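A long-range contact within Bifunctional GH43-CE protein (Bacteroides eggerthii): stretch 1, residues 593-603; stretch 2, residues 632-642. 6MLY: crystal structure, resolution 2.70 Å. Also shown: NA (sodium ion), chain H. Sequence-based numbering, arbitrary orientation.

Stretch 1 (593-603) KFPAQINDVKA
Stretch 2 632-642: HLASLAGTTNG

Two helices, 596-603 and 632-639, pack at a signed crossing angle of -68°, their axes 9.9 Å apart at closest approach. Their CA atoms come nearest at Ile598 and Leu633, with CA to CA 6.2 Å, and the contact buries 402 Å² summed over both sides. Pro595, preceded by a cis peptide bond and set at -97/37, occupies the N-cap position of the first helix. Residues 596-603 then keep helical angles, with Asn599 N bonded to Pro595 O at 3.0 Å and Lys602 N to Ile598 O at 3.0 Å; the bond from Val601 N to Gln597 O, at 3.4 Å, is weak.

The apolar contact is made by Leu633, Leu636 and Ala637 meeting Phe594, Ile598 and Val601, with the CB of Gln597 against Leu633. Leu633 (chi1 m, -73°; chi2 t, 167°) points its CA-to-CB bond toward the first helix and has the largest area covered by the other stretch, 75 Å². Its CD2 lies 3.7 Å from Gln597 CB and 4.4 Å from Ile598 CB, while its CB is 4.2 Å from Val601 CG2. Gln597 also starts toward the partner, but chi angles of -74°, 63° and 30° lead its end away, so CB makes the contact; NE2 is hydrogen-bonded elsewhere in the structure.

Ile598 leaves its helix sideways. With chi1 t (-174°) and chi2 p (60°), its end comes nearer to the second helix: CD1 stands 3.8 Å from Leu633 O, 3.8 Å from Ala637 N and 4.1 Å from Ala637 CB. These two polar backbone atoms are already paired, Ala637 N to Leu633 O at 3.0 Å, so the methyl rests against a satisfied helical turn. Leu636 (t, -173°; p, 67°) places CD2 3.9 Å from Ile598 CG1 and 3.6 Å from Phe594 CE2. This methyl lies at the edge of the Phe594 ring, near its plane; the ring has chi1 t (-173°) and chi2 -94°. One turn along the first helix from Ile598's neighbour Gln597, Val601 (t, 171°) sets CG1 4.1 Å from Ala637 CB.

The polar link is at Lys602. Its CA-to-CB bond points sideways, and chi angles of -70°, -162°, 179° and -64° carry the end nearer, where NZ donates to Thr640 OG1 at 2.9 Å. Thr640 (-110/14, chi1 p, 60°) points toward the first stretch; its OG1 accepts from Lys602 NZ and donates to Leu636 O at 2.5 Å, joining the lysine to the second helix's backbone. Outside the contact itself, Thr639 O binds the sodium ion NA at 2.4 Å, with four further ligand atoms from elsewhere in the structure.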

# COMPACT_ATOMS: atom_id res chain seq x y z
N LYS A 593 -9.84 6.15 -30.40
CA LYS A 593 -9.08 5.96 -31.65
C LYS A 593 -8.09 7.12 -31.82
O LYS A 593 -8.23 8.17 -31.18
CB LYS A 593 -10.03 5.87 -32.85
CG LYS A 593 -11.10 4.79 -32.76
CD LYS A 593 -10.56 3.37 -32.64
CE LYS A 593 -11.64 2.32 -32.50
NZ LYS A 593 -11.08 0.95 -32.35
N PHE A 594 -7.09 6.91 -32.68
CA PHE A 594 -6.06 7.91 -33.00
C PHE A 594 -6.74 9.19 -33.46
O PHE A 594 -7.68 9.14 -34.26
CB PHE A 594 -5.08 7.36 -34.04
CG PHE A 594 -3.88 8.24 -34.30
CD1 PHE A 594 -3.89 9.17 -35.33
CD2 PHE A 594 -2.75 8.15 -33.51
CE1 PHE A 594 -2.80 9.99 -35.56
CE2 PHE A 594 -1.65 8.97 -33.74
CZ PHE A 594 -1.68 9.89 -34.76
N PRO A 595 -6.28 10.34 -32.97
CA PRO A 595 -5.06 10.53 -32.21
C PRO A 595 -5.14 10.56 -30.67
O PRO A 595 -4.40 11.31 -30.05
CB PRO A 595 -4.66 11.93 -32.68
CG PRO A 595 -5.98 12.66 -32.68
CD PRO A 595 -6.96 11.63 -33.21
N ALA A 596 -6.02 9.75 -30.07
CA ALA A 596 -6.14 9.63 -28.61
C ALA A 596 -4.79 9.26 -27.98
O ALA A 596 -4.40 9.83 -26.95
CB ALA A 596 -7.19 8.61 -28.26
N GLN A 597 -4.07 8.33 -28.62
CA GLN A 597 -2.88 7.68 -28.06
C GLN A 597 -1.73 8.69 -27.94
O GLN A 597 -0.99 8.67 -26.96
CB GLN A 597 -2.47 6.47 -28.91
CG GLN A 597 -3.38 5.26 -28.73
CD GLN A 597 -4.81 5.50 -29.16
OE1 GLN A 597 -5.09 6.31 -30.05
NE2 GLN A 597 -5.74 4.81 -28.52
N ILE A 598 -1.59 9.57 -28.93
CA ILE A 598 -0.51 10.58 -28.95
C ILE A 598 -0.93 11.77 -28.07
O ILE A 598 -0.10 12.35 -27.37
CB ILE A 598 -0.12 10.99 -30.39
CG1 ILE A 598 1.09 11.92 -30.42
CG2 ILE A 598 -1.29 11.58 -31.16
CD1 ILE A 598 2.35 11.35 -29.81
N ASN A 599 -2.23 12.09 -28.09
CA ASN A 599 -2.88 13.08 -27.21
C ASN A 599 -2.58 12.78 -25.73
O ASN A 599 -2.43 13.70 -24.92
CB ASN A 599 -4.40 13.13 -27.42
CG ASN A 599 -4.82 13.89 -28.67
OD1 ASN A 599 -3.98 14.30 -29.47
ND2 ASN A 599 -6.12 14.07 -28.84
N ASP A 600 -2.51 11.49 -25.39
CA ASP A 600 -2.26 11.06 -24.02
C ASP A 600 -0.78 11.29 -23.68
O ASP A 600 -0.46 11.84 -22.63
CB ASP A 600 -2.68 9.61 -23.80
CG ASP A 600 -4.19 9.41 -23.71
OD1 ASP A 600 -4.93 10.42 -23.71
OD2 ASP A 600 -4.61 8.24 -23.66
N VAL A 601 0.11 10.87 -24.58
CA VAL A 601 1.55 10.97 -24.37
C VAL A 601 1.91 12.43 -24.07
O VAL A 601 2.58 12.72 -23.08
CB VAL A 601 2.34 10.43 -25.57
CG1 VAL A 601 3.83 10.74 -25.47
CG2 VAL A 601 2.12 8.94 -25.74
N LYS A 602 1.44 13.33 -24.94
CA LYS A 602 1.72 14.75 -24.82
C LYS A 602 1.15 15.30 -23.51
O LYS A 602 1.75 16.21 -22.94
CB LYS A 602 1.20 15.49 -26.06
CG LYS A 602 1.97 15.20 -27.33
CD LYS A 602 1.76 16.21 -28.44
CE LYS A 602 2.55 15.91 -29.70
NZ LYS A 602 4.01 15.98 -29.48
N ALA A 603 0.03 14.74 -23.04
CA ALA A 603 -0.62 15.16 -21.77
C ALA A 603 0.19 14.69 -20.55
O ALA A 603 0.27 15.42 -19.55
CB ALA A 603 -2.03 14.62 -21.71
N HIS A 632 6.70 3.56 -31.48
CA HIS A 632 5.91 4.35 -32.42
C HIS A 632 5.48 5.68 -31.79
O HIS A 632 5.68 6.73 -32.39
CB HIS A 632 4.68 3.57 -32.90
CG HIS A 632 3.66 4.43 -33.58
ND1 HIS A 632 2.60 4.98 -32.89
CD2 HIS A 632 3.56 4.84 -34.86
CE1 HIS A 632 1.87 5.70 -33.72
NE2 HIS A 632 2.44 5.63 -34.94
N LEU A 633 4.88 5.61 -30.59
CA LEU A 633 4.30 6.78 -29.93
C LEU A 633 5.41 7.71 -29.41
O LEU A 633 5.27 8.94 -29.46
CB LEU A 633 3.37 6.32 -28.80
CG LEU A 633 2.04 5.72 -29.25
CD1 LEU A 633 1.34 5.02 -28.10
CD2 LEU A 633 1.13 6.78 -29.86
N ALA A 634 6.51 7.12 -28.92
CA ALA A 634 7.69 7.88 -28.51
C ALA A 634 8.30 8.61 -29.71
O ALA A 634 8.71 9.76 -29.61
CB ALA A 634 8.69 6.95 -27.86
N SER A 635 8.36 7.92 -30.86
CA SER A 635 8.91 8.49 -32.09
C SER A 635 8.04 9.66 -32.58
O SER A 635 8.55 10.75 -32.82
CB SER A 635 9.07 7.44 -33.15
OG SER A 635 10.04 6.48 -32.76
N LEU A 636 6.73 9.40 -32.70
CA LEU A 636 5.74 10.37 -33.18
C LEU A 636 5.74 11.61 -32.27
O LEU A 636 5.52 12.72 -32.73
CB LEU A 636 4.36 9.71 -33.21
CG LEU A 636 3.23 10.52 -33.84
CD1 LEU A 636 3.46 10.69 -35.33
CD2 LEU A 636 1.88 9.87 -33.59
N ALA A 637 5.98 11.38 -30.96
CA ALA A 637 6.18 12.45 -29.98
C ALA A 637 7.45 13.24 -30.32
O ALA A 637 7.46 14.46 -30.24
CB ALA A 637 6.26 11.86 -28.60
N GLY A 638 8.52 12.52 -30.69
CA GLY A 638 9.83 13.09 -31.08
C GLY A 638 9.74 14.07 -32.24
O GLY A 638 10.33 15.15 -32.20
N THR A 639 9.00 13.70 -33.29
CA THR A 639 9.00 14.48 -34.52
C THR A 639 7.96 15.61 -34.47
O THR A 639 7.99 16.50 -35.33
CB THR A 639 8.84 13.60 -35.77
OG1 THR A 639 7.56 12.97 -35.78
CG2 THR A 639 9.90 12.53 -35.88
N THR A 640 7.07 15.60 -33.46
CA THR A 640 5.94 16.55 -33.44
C THR A 640 6.09 17.61 -32.34
O THR A 640 5.15 18.34 -32.05
CB THR A 640 4.60 15.79 -33.34
OG1 THR A 640 4.59 15.01 -32.15
CG2 THR A 640 4.37 14.91 -34.55
N ASN A 641 7.30 17.74 -31.78
CA ASN A 641 7.68 18.88 -30.95
C ASN A 641 7.16 20.18 -31.58
O ASN A 641 7.65 20.61 -32.61
CB ASN A 641 9.20 18.99 -30.76
CG ASN A 641 9.73 18.14 -29.63
OD1 ASN A 641 8.98 17.66 -28.79
ND2 ASN A 641 11.04 17.96 -29.59
N GLY A 642 6.15 20.78 -30.94
CA GLY A 642 5.67 22.11 -31.30
C GLY A 642 4.56 22.06 -32.33
O GLY A 642 4.13 23.10 -32.82
NA NA H . 8.88 18.33 -36.63